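Local coordinates for cysteine synthase (Fusobacterium nucleatum subsp. nucleatum strain ATCC 25586, PDB 5XEM) that produces hydrogen sulfide from L-cysteine by pyridoxal 5'-phosphate-dependent beta-replacement chemistry, which also yields L-lanthionine, at the interface of chains A and B. Coordinates in Å, arbitrary orientation; residue numbers count along the deposited sequence, not the author numbering. Chains: chain A/B, Cysteine synthase.

Contact 1: the interface of chains A and B. Residues chain A 266, 301, 304; chain B 106-107, 110-111.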
loop_
_atom_site.group_PDB
_atom_site.type_symbol
_atom_site.label_atom_id
_atom_site.label_comp_id
_atom_site.label_asym_id
_atom_site.label_seq_id
_atom_site.Cartn_x
_atom_site.Cartn_y
_atom_site.Cartn_z
ATOM N N LEU A 266 1.801 6.055 7.431
ATOM C CA LEU A 266 3.060 5.380 7.207
ATOM C C LEU A 266 3.595 5.862 5.866
ATOM O O LEU A 266 3.239 5.356 4.805
ATOM C CB LEU A 266 2.858 3.855 7.239
ATOM C CG LEU A 266 4.125 2.993 7.166
ATOM C CD1 LEU A 266 4.797 2.922 8.522
ATOM C CD2 LEU A 266 3.815 1.576 6.703
ATOM N N GLU A 301 6.336 1.351 3.896
ATOM C CA GLU A 301 6.558 -0.083 4.113
ATOM C C GLU A 301 7.930 -0.522 3.617
ATOM O O GLU A 301 8.604 -1.305 4.259
ATOM C CB GLU A 301 5.531 -0.959 3.365
ATOM C CG GLU A 301 4.074 -0.652 3.569
ATOM C CD GLU A 301 3.542 0.331 2.546
ATOM O OE1 GLU A 301 3.966 1.506 2.605
ATOM O OE2 GLU A 301 2.722 -0.054 1.683
ATOM N N LEU A 304 10.929 -0.166 6.177
ATOM C CA LEU A 304 10.858 -0.688 7.552
ATOM C C LEU A 304 11.812 -1.843 7.857
ATOM O O LEU A 304 11.960 -2.199 9.005
ATOM C CB LEU A 304 9.446 -1.105 7.898
ATOM C CG LEU A 304 8.425 0.022 8.007
ATOM C CD1 LEU A 304 7.089 -0.533 8.476
ATOM C CD2 LEU A 304 8.914 1.133 8.927
ATOM N N GLN B 106 7.477 -5.328 11.907
ATOM C CA GLN B 106 7.996 -4.010 11.502
ATOM C C GLN B 106 6.864 -2.974 11.445
ATOM O O GLN B 106 6.977 -1.814 11.862
ATOM C CB GLN B 106 8.626 -4.120 10.090
ATOM C CG GLN B 106 9.915 -4.941 9.979
ATOM C CD GLN B 106 10.338 -5.210 8.544
ATOM O OE1 GLN B 106 9.913 -4.519 7.615
ATOM N NE2 GLN B 106 11.170 -6.227 8.352
ATOM N N LEU B 107 5.776 -3.402 10.847
ATOM C CA LEU B 107 4.615 -2.535 10.618
ATOM C C LEU B 107 3.920 -2.179 11.927
ATOM O O LEU B 107 3.653 -1.009 12.196
ATOM C CB LEU B 107 3.652 -3.190 9.644
ATOM C CG LEU B 107 4.131 -3.217 8.190
ATOM C CD1 LEU B 107 3.436 -4.334 7.424
ATOM C CD2 LEU B 107 3.883 -1.855 7.521
ATOM N N ALA B 110 6.031 0.270 13.923
ATOM C CA ALA B 110 5.999 1.597 13.262
ATOM C C ALA B 110 4.827 2.416 13.763
ATOM O O ALA B 110 4.930 3.626 13.898
ATOM C CB ALA B 110 5.922 1.440 11.758
ATOM N N TYR B 111 3.719 1.758 14.091
ATOM C CA TYR B 111 2.567 2.456 14.651
ATOM C C TYR B 111 2.596 2.549 16.187
ATOM O O TYR B 111 1.681 3.101 16.774
ATOM C CB TYR B 111 1.279 1.771 14.231
ATOM C CG TYR B 111 1.000 1.812 12.752
ATOM C CD1 TYR B 111 0.718 3.004 12.103
ATOM C CD2 TYR B 111 0.937 0.651 12.016
ATOM C CE1 TYR B 111 0.431 3.020 10.743
ATOM C CE2 TYR B 111 0.659 0.672 10.665
ATOM C CZ TYR B 111 0.391 1.866 10.043
ATOM O OH TYR B 111 0.132 1.885 8.682
HETATM O O HOH W 1 -0.776 4.416 7.332
#
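A:Leu266 and A:Leu304 pack on B:Leu107 and B:Ala110 in a largely apolar patch of a two-fold symmetric homodimer interface, helping to join the two copies of this fold-type II enzyme, whose family is typically dimeric. Chain B supplies helix 102-110 and the residue that follows it; chain A supplies loop residues and the first residue of the 3-10 helix 301-303. The centre is B:Leu107, whose CD2 methyl points at CD2 of A:Leu266 and is flanked by CD1 of A:Leu304. It lies 3.5 Å from CD2 of A:Leu266 and 3.6 Å from CD1 of A:Leu304, and in both pairs the side chains meet nearly at right angles. A:Leu266 has its CG swung away from its own backbone N (chi1 -174°), and its two methyls divide the work: CD2 takes B:Leu107, while CD1 rests against the CB of B:Ala110 at 3.7 Å. That same CB also borders both methyls of A:Leu304. At one side of this cluster the aliphatic CG of A:Glu301 touches B:Leu107 more distantly. Towards the C-terminal part of chain A, B:Gln106 lays its side chain, extended beyond CG, alongside the backbone of A:Leu304. Its CB meets the leucine CB at 3.8 Å, and the amide oxygen OE1 sits 3.3 Å from the carbonyl carbon C of A:Leu304, a van der Waals approach. At the opposite margin B:Tyr111 brings its phenol oxygen beside CB of A:Leu266. A water in the plane of the tyrosine ring, at its edge, joins the chains: it is 3.0 Å from OH of B:Tyr111 and 3.1 Å from the backbone N of A:Leu266.

Contact 2: the interface of chains A and B. Residues chain A 18, 20, 36, 265; chain B 9-10, 13.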
loop_
_atom_site.group_PDB
_atom_site.type_symbol
_atom_site.label_atom_id
_atom_site.label_comp_id
_atom_site.label_asym_id
_atom_site.label_seq_id
_atom_site.Cartn_x
_atom_site.Cartn_y
_atom_site.Cartn_z
ATOM N N PRO A 18 -5.858 10.419 -1.725
ATOM C CA PRO A 18 -6.491 11.240 -0.690
ATOM C C PRO A 18 -5.604 12.320 -0.079
ATOM O O PRO A 18 -4.351 12.191 -0.056
ATOM C CB PRO A 18 -6.891 10.205 0.353
ATOM C CG PRO A 18 -5.902 9.096 0.190
ATOM C CD PRO A 18 -5.600 9.037 -1.281
ATOM N N VAL A 20 -5.204 14.134 3.550
ATOM C CA VAL A 20 -5.565 13.872 4.939
ATOM C C VAL A 20 -5.148 15.039 5.816
ATOM O O VAL A 20 -4.030 15.535 5.696
ATOM C CB VAL A 20 -4.857 12.604 5.438
ATOM C CG1 VAL A 20 -5.271 12.267 6.873
ATOM C CG2 VAL A 20 -5.162 11.444 4.505
ATOM N N LEU A 36 -1.468 11.726 0.049
ATOM C CA LEU A 36 -0.860 10.401 0.267
ATOM C C LEU A 36 -0.652 9.662 -1.042
ATOM O O LEU A 36 -1.499 8.892 -1.465
ATOM C CB LEU A 36 -1.704 9.576 1.212
ATOM C CG LEU A 36 -1.863 10.123 2.651
ATOM C CD1 LEU A 36 -2.889 9.271 3.437
ATOM C CD2 LEU A 36 -0.511 10.183 3.348
ATOM N N ILE A 265 -0.131 7.477 9.790
ATOM C CA ILE A 265 0.283 7.673 8.408
ATOM C C ILE A 265 1.677 7.065 8.283
ATOM O O ILE A 265 2.622 7.523 8.944
ATOM C CB ILE A 265 0.334 9.166 8.023
ATOM C CG1 ILE A 265 -1.044 9.792 8.029
ATOM C CG2 ILE A 265 1.032 9.364 6.676
ATOM C CD1 ILE A 265 -1.031 11.316 7.997
ATOM N N SER B 9 -8.945 11.774 8.924
ATOM C CA SER B 9 -7.810 10.946 9.382
ATOM C C SER B 9 -7.730 9.727 8.460
ATOM O O SER B 9 -8.605 9.544 7.637
ATOM C CB SER B 9 -7.987 10.443 10.824
ATOM O OG SER B 9 -8.968 9.410 10.918
ATOM N N VAL B 10 -6.725 8.888 8.624
ATOM C CA VAL B 10 -6.637 7.660 7.829
ATOM C C VAL B 10 -7.796 6.706 8.066
ATOM O O VAL B 10 -8.057 5.863 7.226
ATOM C CB VAL B 10 -5.309 6.915 8.028
ATOM C CG1 VAL B 10 -4.146 7.797 7.577
ATOM C CG2 VAL B 10 -5.135 6.513 9.473
ATOM N N LEU B 13 -10.138 6.534 5.284
ATOM C CA LEU B 13 -9.678 5.860 4.057
ATOM C C LEU B 13 -9.929 4.357 4.068
ATOM O O LEU B 13 -9.612 3.665 3.090
ATOM C CB LEU B 13 -8.203 6.104 3.871
ATOM C CG LEU B 13 -7.752 7.567 3.955
ATOM C CD1 LEU B 13 -6.250 7.671 3.726
ATOM C CD2 LEU B 13 -8.504 8.418 2.952
#
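The backbone of chain B turns from an extended B:Ser9 (phi/psi -159/175°) into the short 3-10 helix 10-13, which presents B:Val10 and B:Leu13 to strand and loop residues of chain A. In this cysteine synthase/cystathionine beta-synthase family member, the N-terminal segment of one subunit thus packs against an apolar surface of the partner subunit. B:Leu13 reaches in with both methyls. Its CG stands opposite the carbonyl carbon (chi1 -51°) and the chain continues extended, carrying the branched end to chain A. CD2 meets CB of A:Pro18 at 3.5 Å, on the pyrrolidine ring, and CD1 also borders the ring at CG. The same CD1 lies 3.7 Å from CD1 of A:Leu36, at the end of strand 31-36, and touches CG2 of A:Val20 at 4.0 Å. One methyl is therefore bordered by proline, leucine and valine, with each side chain meeting B:Leu13 at a slant. A:Val20, in strand 19-21, splits its branches between two partners: while CG2 faces the leucine, CG1 turns to the backbone of B:Ser9, 3.8 Å from its CA. B:Val10 takes the neighbouring place, where its CG1 meets the CG1 methylene of A:Ile265 at 3.7 Å.

The C-alpha centres of contact 1 and contact 2 lie about 15 Å apart in the same two-fold interface. Chain A connects them directly through the consecutive loop residues A:Ile265 and A:Leu266, which serve contact 2 and contact 1 respectively. Chain B approaches with separate elements, the N-terminal 3-10 helix 10-13 in contact 2 and helix 102-110 in contact 1, so that one stretch of chain A is held against two distant parts of the partner's sequence. Both contacts recur with the chains exchanged, so the N-terminal segment of each subunit is probably tied to the other by contact 2 and its twin.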